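Local coordinates for periplasmic cell division protein (SufI) (Aquifex aeolicus, PDB 6SYY), which probably acts as a multicopper oxidase, using bound copper ions to oxidise its substrates in the manner of laccases, at residues 189-194 / 377-382; 245-250 / 372-377; 395-400 / 442-447; 463-468 / 487-492. All blocks are in the same frame, centred on the assembly; numbering follows the deposited sequence.

Interaction 1: residues 189-194 / 377-382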
loop_
_atom_site.group_PDB
_atom_site.type_symbol
_atom_site.label_atom_id
_atom_site.label_comp_id
_atom_site.label_asym_id
_atom_site.label_seq_id
_atom_site.Cartn_x
_atom_site.Cartn_y
_atom_site.Cartn_z
ATOM N N LYS A 189 -10.232 18.502 -4.828
ATOM C CA LYS A 189 -11.557 17.975 -5.138
ATOM C C LYS A 189 -12.426 19.041 -5.789
ATOM O O LYS A 189 -13.210 18.747 -6.698
ATOM C CB LYS A 189 -12.206 17.432 -3.862
ATOM C CG LYS A 189 -13.647 16.969 -3.999
ATOM C CD LYS A 189 -14.171 16.432 -2.666
ATOM C CE LYS A 189 -15.672 16.158 -2.706
ATOM N NZ LYS A 189 -16.466 17.394 -2.970
ATOM N N GLN A 190 -12.282 20.294 -5.352
ATOM C CA GLN A 190 -13.047 21.380 -5.954
ATOM C C GLN A 190 -12.500 21.744 -7.326
ATOM O O GLN A 190 -13.268 21.963 -8.270
ATOM C CB GLN A 190 -13.036 22.599 -5.037
ATOM C CG GLN A 190 -13.794 23.788 -5.592
ATOM C CD GLN A 190 -13.584 25.041 -4.772
ATOM O OE1 GLN A 190 -14.516 25.558 -4.155
ATOM N NE2 GLN A 190 -12.354 25.540 -4.763
ATOM N N ALA A 191 -11.173 21.818 -7.453
ATOM C CA ALA A 191 -10.569 22.165 -8.733
ATOM C C ALA A 191 -10.985 21.200 -9.835
ATOM O O ALA A 191 -11.184 21.620 -10.981
ATOM C CB ALA A 191 -9.047 22.196 -8.600
ATOM N N LEU A 192 -11.152 19.919 -9.512
ATOM C CA LEU A 192 -11.439 18.910 -10.520
ATOM C C LEU A 192 -12.815 18.274 -10.381
ATOM O O LEU A 192 -13.119 17.335 -11.127
ATOM C CB LEU A 192 -10.365 17.814 -10.489
ATOM C CG LEU A 192 -8.934 18.312 -10.696
ATOM C CD1 LEU A 192 -7.927 17.188 -10.489
ATOM C CD2 LEU A 192 -8.783 18.918 -12.078
ATOM N N ASP A 193 -13.653 18.754 -9.461
ATOM C CA ASP A 193 -14.992 18.197 -9.262
ATOM C C ASP A 193 -14.919 16.696 -8.981
ATOM O O ASP A 193 -15.733 15.912 -9.472
ATOM C CB ASP A 193 -15.898 18.492 -10.463
ATOM C CG ASP A 193 -17.370 18.348 -10.137
ATOM O OD1 ASP A 193 -17.705 18.227 -8.940
ATOM O OD2 ASP A 193 -18.192 18.352 -11.079
ATOM N N LEU A 194 -13.927 16.292 -8.191
ATOM C CA LEU A 194 -13.759 14.882 -7.871
ATOM C C LEU A 194 -14.881 14.397 -6.962
ATOM O O LEU A 194 -15.414 15.142 -6.136
ATOM C CB LEU A 194 -12.406 14.638 -7.200
ATOM C CG LEU A 194 -11.163 15.017 -8.014
ATOM C CD1 LEU A 194 -9.877 14.691 -7.241
ATOM C CD2 LEU A 194 -11.172 14.339 -9.383
ATOM N N SER A 377 -8.901 22.252 -15.221
ATOM C CA SER A 377 -7.479 22.188 -15.530
ATOM C C SER A 377 -6.739 21.493 -14.398
ATOM O O SER A 377 -7.089 21.653 -13.224
ATOM C CB SER A 377 -6.893 23.584 -15.729
ATOM O OG SER A 377 -7.639 24.313 -16.679
ATOM N N ILE A 378 -5.717 20.727 -14.748
ATOM C CA ILE A 378 -4.849 20.170 -13.706
ATOM C C ILE A 378 -4.103 21.313 -13.027
ATOM O O ILE A 378 -3.471 22.131 -13.720
ATOM C CB ILE A 378 -3.882 19.156 -14.303
ATOM C CG1 ILE A 378 -4.659 17.969 -14.867
ATOM C CG2 ILE A 378 -2.886 18.693 -13.257
ATOM C CD1 ILE A 378 -3.786 16.798 -15.208
ATOM N N PRO A 379 -4.158 21.429 -11.703
ATOM C CA PRO A 379 -3.575 22.599 -11.039
ATOM C C PRO A 379 -2.057 22.579 -11.102
ATOM O O PRO A 379 -1.422 21.533 -11.244
ATOM C CB PRO A 379 -4.069 22.476 -9.591
ATOM C CG PRO A 379 -5.190 21.476 -9.637
ATOM C CD PRO A 379 -4.826 20.537 -10.745
ATOM N N GLN A 380 -1.477 23.775 -10.998
ATOM C CA GLN A 380 -0.024 23.886 -11.005
ATOM C C GLN A 380 0.580 23.315 -9.726
ATOM O O GLN A 380 1.625 22.655 -9.768
ATOM C CB GLN A 380 0.388 25.346 -11.192
ATOM C CG GLN A 380 -0.089 25.974 -12.492
ATOM C CD GLN A 380 0.745 25.554 -13.688
ATOM O OE1 GLN A 380 1.715 24.807 -13.552
ATOM N NE2 GLN A 380 0.373 26.039 -14.869
ATOM N N ARG A 381 -0.062 23.549 -8.583
ATOM C CA ARG A 381 0.453 23.117 -7.291
ATOM C C ARG A 381 -0.575 22.252 -6.571
ATOM O O ARG A 381 -1.782 22.496 -6.662
ATOM C CB ARG A 381 0.846 24.323 -6.426
ATOM C CG ARG A 381 2.301 24.758 -6.626
ATOM C CD ARG A 381 2.530 26.223 -6.279
ATOM N NE ARG A 381 1.868 27.120 -7.225
ATOM C CZ ARG A 381 2.001 28.442 -7.223
ATOM N NH1 ARG A 381 2.780 29.034 -6.326
ATOM N NH2 ARG A 381 1.357 29.176 -8.122
ATOM N N LEU A 382 -0.085 21.238 -5.863
ATOM C CA LEU A 382 -0.916 20.279 -5.143
ATOM C C LEU A 382 -0.820 20.405 -3.633
ATOM O O LEU A 382 -1.835 20.273 -2.945
ATOM C CB LEU A 382 -0.534 18.848 -5.540
ATOM C CG LEU A 382 -0.720 18.456 -7.003
ATOM C CD1 LEU A 382 0.040 17.179 -7.316
ATOM C CD2 LEU A 382 -2.200 18.292 -7.308
#
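The last turn of helix 183-192 lies against the extended loop that runs from strand 361-370 towards strand 394-402, with Ala191 and Leu192 meeting Ser377, Ile378 and Pro379. The contact is small, 148 Å² in all, and apolar in character, with no hydrogen bond crossing between 189-194 and 377-382. Leu192 does most of the reaching. Its CG stands anti to the carbonyl carbon (chi1 -57°), and the branch beyond brings CD2 to within 3.4 Å of the Ser377 O, a methyl resting on a carbonyl oxygen. The same CD2 lies 4.4 Å from Ile378 CA and 4.5 Å from Pro379 CD, so one methyl spans three consecutive residues of the loop. One residue earlier, Ala191 points its CB at the proline ring and comes within 4.1 Å of Pro379 CG. Just past these residues the helix stops in the bond pattern of a Schellman motif: Asp193 takes a positive phi of 56°, and Leu194 N bonds back to Lys189 O at 3.0 Å. A weak bond runs from Asp193 N to Gln190 O at 3.4 Å. Ile378 turns its side chain away from the helix onto Trp275, Pro287 and Leu304, while Leu192 also touches Ile247 and Leu304. The backbone of Leu382 hydrogen-bonds to Asp285, tying the end of segment 377-382 to strand 282-290.

Interaction 2: residues 245-250 / 372-377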
loop_
_atom_site.group_PDB
_atom_site.type_symbol
_atom_site.label_atom_id
_atom_site.label_comp_id
_atom_site.label_asym_id
_atom_site.label_seq_id
_atom_site.Cartn_x
_atom_site.Cartn_y
_atom_site.Cartn_z
ATOM N N ARG A 245 -15.095 11.811 -21.323
ATOM C CA ARG A 245 -13.960 12.678 -21.646
ATOM C C ARG A 245 -13.801 13.679 -20.502
ATOM O O ARG A 245 -14.281 14.814 -20.539
ATOM C CB ARG A 245 -14.153 13.358 -22.998
ATOM C CG ARG A 245 -14.016 12.397 -24.177
ATOM C CD ARG A 245 -14.025 13.110 -25.523
ATOM N NE ARG A 245 -12.833 13.931 -25.726
ATOM C CZ ARG A 245 -12.827 15.261 -25.728
ATOM N NH1 ARG A 245 -13.955 15.932 -25.541
ATOM N NH2 ARG A 245 -11.694 15.922 -25.924
ATOM N N LYS A 246 -13.130 13.224 -19.448
ATOM C CA LYS A 246 -12.964 13.994 -18.223
ATOM C C LYS A 246 -11.613 13.638 -17.619
ATOM O O LYS A 246 -10.936 12.705 -18.062
ATOM C CB LYS A 246 -14.096 13.716 -17.212
ATOM C CG LYS A 246 -15.474 14.214 -17.627
ATOM C CD LYS A 246 -16.447 14.278 -16.454
ATOM C CE LYS A 246 -16.978 12.908 -16.084
ATOM N NZ LYS A 246 -18.007 12.990 -15.007
ATOM N N ILE A 247 -11.221 14.391 -16.598
ATOM C CA ILE A 247 -10.094 13.993 -15.765
ATOM C C ILE A 247 -10.594 13.025 -14.704
ATOM O O ILE A 247 -11.571 13.306 -14.000
ATOM C CB ILE A 247 -9.422 15.215 -15.122
ATOM C CG1 ILE A 247 -8.740 16.075 -16.191
ATOM C CG2 ILE A 247 -8.441 14.762 -14.032
ATOM C CD1 ILE A 247 -8.274 17.431 -15.689
ATOM N N TYR A 248 -9.938 11.872 -14.604
ATOM C CA TYR A 248 -10.210 10.895 -13.560
ATOM C C TYR A 248 -9.008 10.791 -12.634
ATOM O O TYR A 248 -7.858 10.830 -13.083
ATOM C CB TYR A 248 -10.520 9.514 -14.143
ATOM C CG TYR A 248 -11.914 9.373 -14.698
ATOM C CD1 TYR A 248 -12.278 10.012 -15.875
ATOM C CD2 TYR A 248 -12.865 8.593 -14.051
ATOM C CE1 TYR A 248 -13.555 9.888 -16.391
ATOM C CE2 TYR A 248 -14.146 8.461 -14.558
ATOM C CZ TYR A 248 -14.485 9.112 -15.730
ATOM O OH TYR A 248 -15.754 8.990 -16.250
ATOM N N ARG A 249 -9.278 10.664 -11.344
ATOM C CA ARG A 249 -8.250 10.334 -10.372
ATOM C C ARG A 249 -8.349 8.851 -10.049
ATOM O O ARG A 249 -9.426 8.359 -9.696
ATOM C CB ARG A 249 -8.407 11.164 -9.101
ATOM C CG ARG A 249 -7.506 10.719 -7.969
ATOM C CD ARG A 249 -7.694 11.612 -6.775
ATOM N NE ARG A 249 -6.667 11.395 -5.766
ATOM C CZ ARG A 249 -6.453 12.224 -4.752
ATOM N NH1 ARG A 249 -7.197 13.319 -4.630
ATOM N NH2 ARG A 249 -5.503 11.965 -3.866
ATOM N N PHE A 250 -7.235 8.140 -10.184
ATOM C CA PHE A 250 -7.166 6.734 -9.808
ATOM C C PHE A 250 -6.168 6.575 -8.671
ATOM O O PHE A 250 -5.012 6.999 -8.787
ATOM C CB PHE A 250 -6.781 5.858 -10.999
ATOM C CG PHE A 250 -7.759 5.923 -12.131
ATOM C CD1 PHE A 250 -8.981 5.276 -12.042
ATOM C CD2 PHE A 250 -7.463 6.635 -13.280
ATOM C CE1 PHE A 250 -9.890 5.338 -13.082
ATOM C CE2 PHE A 250 -8.367 6.700 -14.323
ATOM C CZ PHE A 250 -9.582 6.052 -14.225
ATOM N N SER A 372 -18.231 14.937 -22.811
ATOM C CA SER A 372 -18.517 15.698 -21.604
ATOM C C SER A 372 -18.133 17.152 -21.836
ATOM O O SER A 372 -17.308 17.467 -22.699
ATOM C CB SER A 372 -17.766 15.118 -20.397
ATOM O OG SER A 372 -17.849 15.969 -19.269
ATOM N N ALA A 373 -18.755 18.038 -21.055
ATOM C CA ALA A 373 -18.428 19.458 -21.061
ATOM C C ALA A 373 -17.361 19.818 -20.032
ATOM O O ALA A 373 -17.222 20.995 -19.681
ATOM C CB ALA A 373 -19.688 20.291 -20.819
ATOM N N TYR A 374 -16.613 18.830 -19.548
ATOM C CA TYR A 374 -15.618 19.031 -18.499
ATOM C C TYR A 374 -14.518 19.981 -18.964
ATOM O O TYR A 374 -13.840 19.719 -19.962
ATOM C CB TYR A 374 -15.032 17.674 -18.118
ATOM C CG TYR A 374 -14.160 17.658 -16.889
ATOM C CD1 TYR A 374 -12.781 17.781 -16.991
ATOM C CD2 TYR A 374 -14.714 17.483 -15.625
ATOM C CE1 TYR A 374 -11.978 17.747 -15.868
ATOM C CE2 TYR A 374 -13.920 17.449 -14.498
ATOM C CZ TYR A 374 -12.553 17.581 -14.626
ATOM O OH TYR A 374 -11.760 17.551 -13.505
ATOM N N ASP A 375 -14.335 21.083 -18.231
ATOM C CA ASP A 375 -13.381 22.120 -18.613
ATOM C C ASP A 375 -12.332 22.399 -17.543
ATOM O O ASP A 375 -11.622 23.407 -17.640
ATOM C CB ASP A 375 -14.117 23.418 -18.956
ATOM C CG ASP A 375 -14.979 23.286 -20.192
ATOM O OD1 ASP A 375 -14.654 22.437 -21.050
ATOM O OD2 ASP A 375 -15.978 24.028 -20.307
ATOM N N LYS A 376 -12.206 21.546 -16.532
ATOM C CA LYS A 376 -11.263 21.810 -15.458
ATOM C C LYS A 376 -9.827 21.636 -15.949
ATOM O O LYS A 376 -9.556 20.973 -16.954
ATOM C CB LYS A 376 -11.527 20.886 -14.268
ATOM C CG LYS A 376 -12.979 20.868 -13.794
ATOM C CD LYS A 376 -13.422 22.228 -13.271
ATOM C CE LYS A 376 -14.826 22.164 -12.679
ATOM N NZ LYS A 376 -15.259 23.473 -12.110
ATOM N N SER A 377 -8.901 22.252 -15.221
ATOM C CA SER A 377 -7.479 22.188 -15.530
ATOM C C SER A 377 -6.739 21.493 -14.398
ATOM O O SER A 377 -7.089 21.653 -13.224
ATOM C CB SER A 377 -6.893 23.584 -15.729
ATOM O OG SER A 377 -7.639 24.313 -16.679
#
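A contact made mainly by side chains, with no hydrogen bond between the segments, joins Lys246 and Ile247, where the chain enters strand 247-254, to Ser372 and Tyr374 in the loop that follows strand 361-370. The touching backbones run in similar directions, 27° apart, yet what links them is the tyrosine ring. With CG anti to the backbone N (chi1 -170°), Tyr374 extends its ring across the other segment, and the side chains of Lys246 and Ile247 cross it at about a right angle. Lys246 CB sits over one face in a CH-pi contact, 4.2 Å from the Tyr374 ring centroid. The backbone N of Ile247 lies over that same face, 3.5 Å from Tyr374 CE1, while its side chain goes to the edge: Ile247 CG1 lies 3.7 Å from Tyr374 CE1, and CD1 is in the ring plane. The opposite face carries Lys376 CG from the tyrosine's own segment, displaced towards the rim. Further out, Lys246 CG packs 3.4 Å from Ser372 OG and 3.5 Å from Tyr374 CB. That serine oxygen also accepts from Tyr374 N at 3.1 Å, the bond of an ST turn, which shapes the loop just ahead of the ring. The Tyr374 hydroxyl is hydrogen-bonded to Leu192 O in helix 183-192, and Arg308 bonds to the carbonyls of Tyr374 and Lys376. Ile247 packs between this loop, Leu192 of the helix and Leu304 of strand 300-306.

Interaction 3: residues 395-400 / 442-447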
loop_
_atom_site.group_PDB
_atom_site.type_symbol
_atom_site.label_atom_id
_atom_site.label_comp_id
_atom_site.label_asym_id
_atom_site.label_seq_id
_atom_site.Cartn_x
_atom_site.Cartn_y
_atom_site.Cartn_z
ATOM N N VAL A 395 23.490 8.226 10.037
ATOM C CA VAL A 395 23.314 7.251 8.970
ATOM C C VAL A 395 23.101 5.882 9.596
ATOM O O VAL A 395 23.818 5.491 10.526
ATOM C CB VAL A 395 24.518 7.237 8.013
ATOM C CG1 VAL A 395 24.302 6.202 6.912
ATOM C CG2 VAL A 395 24.736 8.618 7.425
ATOM N N GLN A 396 22.110 5.158 9.093
ATOM C CA GLN A 396 21.828 3.792 9.510
ATOM C C GLN A 396 21.853 2.936 8.252
ATOM O O GLN A 396 20.968 3.062 7.398
ATOM C CB GLN A 396 20.477 3.708 10.222
ATOM C CG GLN A 396 20.394 2.631 11.279
ATOM C CD GLN A 396 21.392 2.841 12.396
ATOM O OE1 GLN A 396 21.221 3.720 13.243
ATOM N NE2 GLN A 396 22.446 2.033 12.405
ATOM N N ARG A 397 22.870 2.088 8.117
ATOM C CA ARG A 397 23.000 1.243 6.936
ATOM C C ARG A 397 22.272 -0.074 7.165
ATOM O O ARG A 397 22.581 -0.810 8.110
ATOM C CB ARG A 397 24.462 0.981 6.584
ATOM C CG ARG A 397 24.612 0.010 5.424
ATOM C CD ARG A 397 26.025 -0.004 4.908
ATOM N NE ARG A 397 26.979 -0.298 5.969
ATOM C CZ ARG A 397 28.285 -0.091 5.864
ATOM N NH1 ARG A 397 28.782 0.420 4.747
ATOM N NH2 ARG A 397 29.092 -0.387 6.876
ATOM N N ILE A 398 21.317 -0.365 6.291
ATOM C CA ILE A 398 20.475 -1.551 6.370
ATOM C C ILE A 398 20.840 -2.436 5.188
ATOM O O ILE A 398 20.472 -2.144 4.044
ATOM C CB ILE A 398 18.984 -1.184 6.354
ATOM C CG1 ILE A 398 18.650 -0.268 7.530
ATOM C CG2 ILE A 398 18.124 -2.435 6.376
ATOM C CD1 ILE A 398 19.014 -0.847 8.871
ATOM N N THR A 399 21.568 -3.513 5.449
ATOM C CA THR A 399 22.029 -4.405 4.394
ATOM C C THR A 399 21.068 -5.578 4.262
ATOM O O THR A 399 20.823 -6.305 5.233
ATOM C CB THR A 399 23.442 -4.905 4.673
ATOM O OG1 THR A 399 24.339 -3.790 4.710
ATOM C CG2 THR A 399 23.870 -5.866 3.581
ATOM N N LEU A 400 20.528 -5.754 3.058
ATOM C CA LEU A 400 19.653 -6.876 2.743
ATOM C C LEU A 400 20.513 -8.009 2.199
ATOM O O LEU A 400 21.029 -7.925 1.080
ATOM C CB LEU A 400 18.587 -6.472 1.728
ATOM C CG LEU A 400 17.903 -5.116 1.906
ATOM C CD1 LEU A 400 16.837 -4.915 0.835
ATOM C CD2 LEU A 400 17.311 -4.985 3.297
ATOM N N GLU A 442 20.118 3.708 4.683
ATOM C CA GLU A 442 20.833 3.315 3.475
ATOM C C GLU A 442 20.581 1.830 3.255
ATOM O O GLU A 442 21.259 0.983 3.847
ATOM C CB GLU A 442 22.322 3.621 3.613
ATOM C CG GLU A 442 23.144 3.303 2.390
ATOM C CD GLU A 442 24.578 3.737 2.554
ATOM O OE1 GLU A 442 24.896 4.307 3.620
ATOM O OE2 GLU A 442 25.379 3.510 1.623
ATOM N N TYR A 443 19.597 1.516 2.421
ATOM C CA TYR A 443 19.338 0.134 2.054
ATOM C C TYR A 443 20.379 -0.324 1.043
ATOM O O TYR A 443 20.598 0.338 0.024
ATOM C CB TYR A 443 17.938 -0.016 1.469
ATOM C CG TYR A 443 16.819 0.182 2.465
ATOM C CD1 TYR A 443 16.676 -0.666 3.552
ATOM C CD2 TYR A 443 15.890 1.201 2.301
ATOM C CE1 TYR A 443 15.645 -0.496 4.462
ATOM C CE2 TYR A 443 14.857 1.379 3.202
ATOM C CZ TYR A 443 14.741 0.525 4.283
ATOM O OH TYR A 443 13.716 0.694 5.185
ATOM N N VAL A 444 21.026 -1.450 1.330
ATOM C CA VAL A 444 22.014 -2.048 0.439
ATOM C C VAL A 444 21.554 -3.468 0.148
ATOM O O VAL A 444 21.656 -4.348 1.011
ATOM C CB VAL A 444 23.423 -2.040 1.047
ATOM C CG1 VAL A 444 24.425 -2.591 0.051
ATOM C CG2 VAL A 444 23.813 -0.635 1.480
ATOM N N ASN A 445 21.058 -3.697 -1.066
ATOM C CA ASN A 445 20.490 -4.989 -1.452
ATOM C C ASN A 445 21.579 -5.834 -2.103
ATOM O O ASN A 445 21.906 -5.649 -3.275
ATOM C CB ASN A 445 19.305 -4.791 -2.391
ATOM C CG ASN A 445 18.616 -6.095 -2.750
ATOM O OD1 ASN A 445 18.983 -7.166 -2.258
ATOM N ND2 ASN A 445 17.598 -6.009 -3.603
ATOM N N ASN A 446 22.129 -6.782 -1.344
ATOM C CA ASN A 446 23.114 -7.725 -1.855
ATOM C C ASN A 446 22.489 -9.050 -2.277
ATOM O O ASN A 446 23.189 -10.067 -2.339
ATOM C CB ASN A 446 24.206 -7.970 -0.812
ATOM C CG ASN A 446 25.068 -6.747 -0.571
ATOM O OD1 ASN A 446 25.369 -5.990 -1.498
ATOM N ND2 ASN A 446 25.468 -6.545 0.679
ATOM N N THR A 447 21.190 -9.064 -2.565
ATOM C CA THR A 447 20.501 -10.276 -2.988
ATOM C C THR A 447 20.111 -10.176 -4.455
ATOM O O THR A 447 20.229 -9.123 -5.089
ATOM C CB THR A 447 19.256 -10.531 -2.132
ATOM O OG1 THR A 447 18.232 -9.599 -2.493
ATOM C CG2 THR A 447 19.582 -10.370 -0.658
#
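The Tyr443 ring receives Ile398 at its edge: Ile398 CG2 lies near the ring plane, 3.6 Å from Tyr443 CD1, and the two side chains run side by side in the same direction. Leu400 CD2 approaches the same ring obliquely, and Ile491 also touches the tyrosine. Ile398, Leu400 and Tyr443 share the buried face of a parallel pair of strands in the third cupredoxin-like part of the enzyme, and Met453 and Ile455 reach the ring from strand 451-455 of the other sheet; Arg397, Thr399, Glu442 and Val444 occupy the outer face. The strand directions differ by 20°, and five backbone hydrogen bonds alternate across the pair, from Glu442 N to Gln396 O at one end to Asn446 N to Leu400 O, 2.9 Å, at the other. Between the bonds, Tyr443 CA approaches Ile398 O at 3.2 Å as a CA-H...O contact. On the outer face Arg397 CG touches Val444 CG2 at 4.1 Å. Where strand 437-445 ends, Asn445 OD1 accepts from Thr447 N at 2.9 Å, closing an Asx turn, and from Thr447 OG1 at 2.6 Å, the latter in the carbonyl plane on a lone pair. Thr447 OG1 is also hydrogen-bonded to NE2 of His451, a copper ligand. Since the hydroxyl donates to Asn445, its oxygen would act as acceptor there, and Asn445 and Thr447 together form a second shell that probably helps fix the rotation of the His451 imidazole.

Interaction 4: residues 463-468 / 487-492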
loop_
_atom_site.group_PDB
_atom_site.type_symbol
_atom_site.label_atom_id
_atom_site.label_comp_id
_atom_site.label_asym_id
_atom_site.label_seq_id
_atom_site.Cartn_x
_atom_site.Cartn_y
_atom_site.Cartn_z
ATOM N N LEU A 463 16.224 9.976 -1.167
ATOM C CA LEU A 463 17.302 10.871 -1.548
ATOM C C LEU A 463 17.953 10.461 -2.863
ATOM O O LEU A 463 18.174 11.309 -3.734
ATOM C CB LEU A 463 18.358 10.926 -0.443
ATOM C CG LEU A 463 17.887 11.446 0.910
ATOM C CD1 LEU A 463 19.064 11.540 1.862
ATOM C CD2 LEU A 463 17.206 12.790 0.752
ATOM N N GLU A 464 18.255 9.175 -3.032
ATOM C CA GLU A 464 19.163 8.778 -4.098
ATOM C C GLU A 464 19.034 7.284 -4.375
ATOM O O GLU A 464 18.821 6.489 -3.455
ATOM C CB GLU A 464 20.604 9.136 -3.709
ATOM C CG GLU A 464 21.661 8.851 -4.745
ATOM C CD GLU A 464 23.045 9.207 -4.242
ATOM O OE1 GLU A 464 23.252 9.179 -3.009
ATOM O OE2 GLU A 464 23.919 9.528 -5.073
ATOM N N ARG A 465 19.154 6.921 -5.651
ATOM C CA ARG A 465 19.236 5.533 -6.089
ATOM C C ARG A 465 20.568 5.346 -6.791
ATOM O O ARG A 465 20.960 6.180 -7.612
ATOM C CB ARG A 465 18.094 5.158 -7.044
ATOM C CG ARG A 465 16.714 5.657 -6.652
ATOM C CD ARG A 465 15.646 5.042 -7.551
ATOM N NE ARG A 465 15.524 3.614 -7.296
ATOM C CZ ARG A 465 14.578 3.065 -6.539
ATOM N NH1 ARG A 465 13.644 3.820 -5.978
ATOM N NH2 ARG A 465 14.557 1.752 -6.358
ATOM N N SER A 466 21.269 4.260 -6.470
ATOM C CA SER A 466 22.578 4.049 -7.074
ATOM C C SER A 466 22.480 3.617 -8.528
ATOM O O SER A 466 23.456 3.760 -9.270
ATOM C CB SER A 466 23.366 3.004 -6.290
ATOM O OG SER A 466 22.728 1.743 -6.361
ATOM N N LEU A 467 21.330 3.098 -8.951
ATOM C CA LEU A 467 21.203 2.523 -10.283
ATOM C C LEU A 467 20.662 3.501 -11.317
ATOM O O LEU A 467 20.800 3.244 -12.518
ATOM C CB LEU A 467 20.307 1.279 -10.236
ATOM C CG LEU A 467 21.004 -0.084 -10.134
ATOM C CD1 LEU A 467 22.040 -0.107 -9.019
ATOM C CD2 LEU A 467 19.977 -1.189 -9.933
ATOM N N GLY A 468 20.061 4.608 -10.891
ATOM C CA GLY A 468 19.533 5.585 -11.812
ATOM C C GLY A 468 18.916 6.771 -11.103
ATOM O O GLY A 468 18.998 6.903 -9.879
ATOM N N GLU A 487 21.132 -2.884 -5.809
ATOM C CA GLU A 487 20.948 -1.441 -5.752
ATOM C C GLU A 487 21.100 -0.938 -4.323
ATOM O O GLU A 487 20.784 -1.641 -3.359
ATOM C CB GLU A 487 19.571 -1.033 -6.295
ATOM C CG GLU A 487 19.275 0.460 -6.199
ATOM C CD GLU A 487 17.983 0.855 -6.888
ATOM O OE1 GLU A 487 17.989 1.855 -7.636
ATOM O OE2 GLU A 487 16.962 0.168 -6.679
ATOM N N THR A 488 21.603 0.287 -4.197
ATOM C CA THR A 488 21.630 1.011 -2.936
ATOM C C THR A 488 20.700 2.211 -3.053
ATOM O O THR A 488 20.739 2.935 -4.054
ATOM C CB THR A 488 23.053 1.457 -2.581
ATOM O OG1 THR A 488 23.876 0.305 -2.350
ATOM C CG2 THR A 488 23.049 2.331 -1.332
ATOM N N VAL A 489 19.850 2.401 -2.048
ATOM C CA VAL A 489 18.908 3.512 -1.994
ATOM C C VAL A 489 19.105 4.230 -0.667
ATOM O O VAL A 489 19.264 3.586 0.376
ATOM C CB VAL A 489 17.450 3.026 -2.148
ATOM C CG1 VAL A 489 16.476 4.196 -2.120
ATOM C CG2 VAL A 489 17.292 2.234 -3.438
ATOM N N ARG A 490 19.116 5.562 -0.707
ATOM C CA ARG A 490 19.246 6.389 0.487
ATOM C C ARG A 490 17.955 7.169 0.707
ATOM O O ARG A 490 17.487 7.872 -0.196
ATOM C CB ARG A 490 20.438 7.346 0.370
ATOM C CG ARG A 490 21.804 6.657 0.458
ATOM C CD ARG A 490 22.965 7.576 0.057
ATOM N NE ARG A 490 23.186 8.671 0.999
ATOM C CZ ARG A 490 22.985 9.958 0.721
ATOM N NH1 ARG A 490 22.561 10.326 -0.481
ATOM N NH2 ARG A 490 23.215 10.881 1.646
ATOM N N ILE A 491 17.379 7.034 1.903
ATOM C CA ILE A 491 16.166 7.746 2.276
ATOM C C ILE A 491 16.445 8.559 3.532
ATOM O O ILE A 491 17.387 8.290 4.281
ATOM C CB ILE A 491 14.968 6.799 2.499
ATOM C CG1 ILE A 491 15.225 5.875 3.695
ATOM C CG2 ILE A 491 14.682 5.982 1.246
ATOM C CD1 ILE A 491 14.055 4.980 4.024
ATOM N N ALA A 492 15.604 9.566 3.759
ATOM C CA ALA A 492 15.716 10.447 4.914
ATOM C C ALA A 492 14.445 10.353 5.744
ATOM O O ALA A 492 13.342 10.477 5.203
ATOM C CB ALA A 492 15.954 11.896 4.485
#
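Two salt bridges join Arg465 to Glu487 and Glu464 to Arg490 across this antiparallel pair. Arg465 grips Glu487 side-on, NE to OE1 at 3.0 Å and NH2 to OE2 at 2.9 Å; both oxygens are met from above the carboxylate plane, the two flat groups turned 56° apart. The pair is held from outside as well: Asp474 and Ile482 O bind the guanidinium, while Ala484 N donates to Glu487 OE2. On the opposite face of the sheet Arg490 NH1 reaches Glu464 OE1 at 2.9 Å, on its anti side but tilted out of the carboxylate plane, with the planes 78° apart. Among the backbone bonds, the Arg490 carbonyl oxygen accepts twice, from Leu463 N at 2.6 Å and from Glu464 N at 3.2 Å. This is a classic beta bulge, two residues of the edge strand 461-465 facing one residue of strand 488-495, in a sheet of the third cupredoxin-like part. At the other end Ser466 OG, with chi1 64° placing it between the backbone N and the carbonyl carbon, accepts a nearly straight bond from Thr488 N at 2.8 Å, while Ser466 N donates to Thr488 O. Packing completes the contact: Val489 CG2 lies over one guanidinium face of Arg465, offset towards its rim; at one end Leu467 CD2 rests 3.7 Å from Glu487 CB, and at the other Leu463 CD2 meets Ala492 CB at 4.0 Å.

The four contacts form two neighbouring pairs. Interactions 1 and 2 have centres 10 Å apart, share Ser377, and pack directly on one another, with Ile378 CG1 3.7 Å from Ile247 CD1; they lie away from the copper sites. Interactions 3 and 4, also with centres 10 Å apart, belong to one sheet, where Tyr443 N meets Val489 O at 2.9 Å. The pairs do not touch, their nearest atoms being about 19 Å apart or more. Interaction 3 comes closer to copper: the Leu400 side chain is about 6 Å from a bound copper ion, against about 13 Å for that of Glu487 in interaction 4.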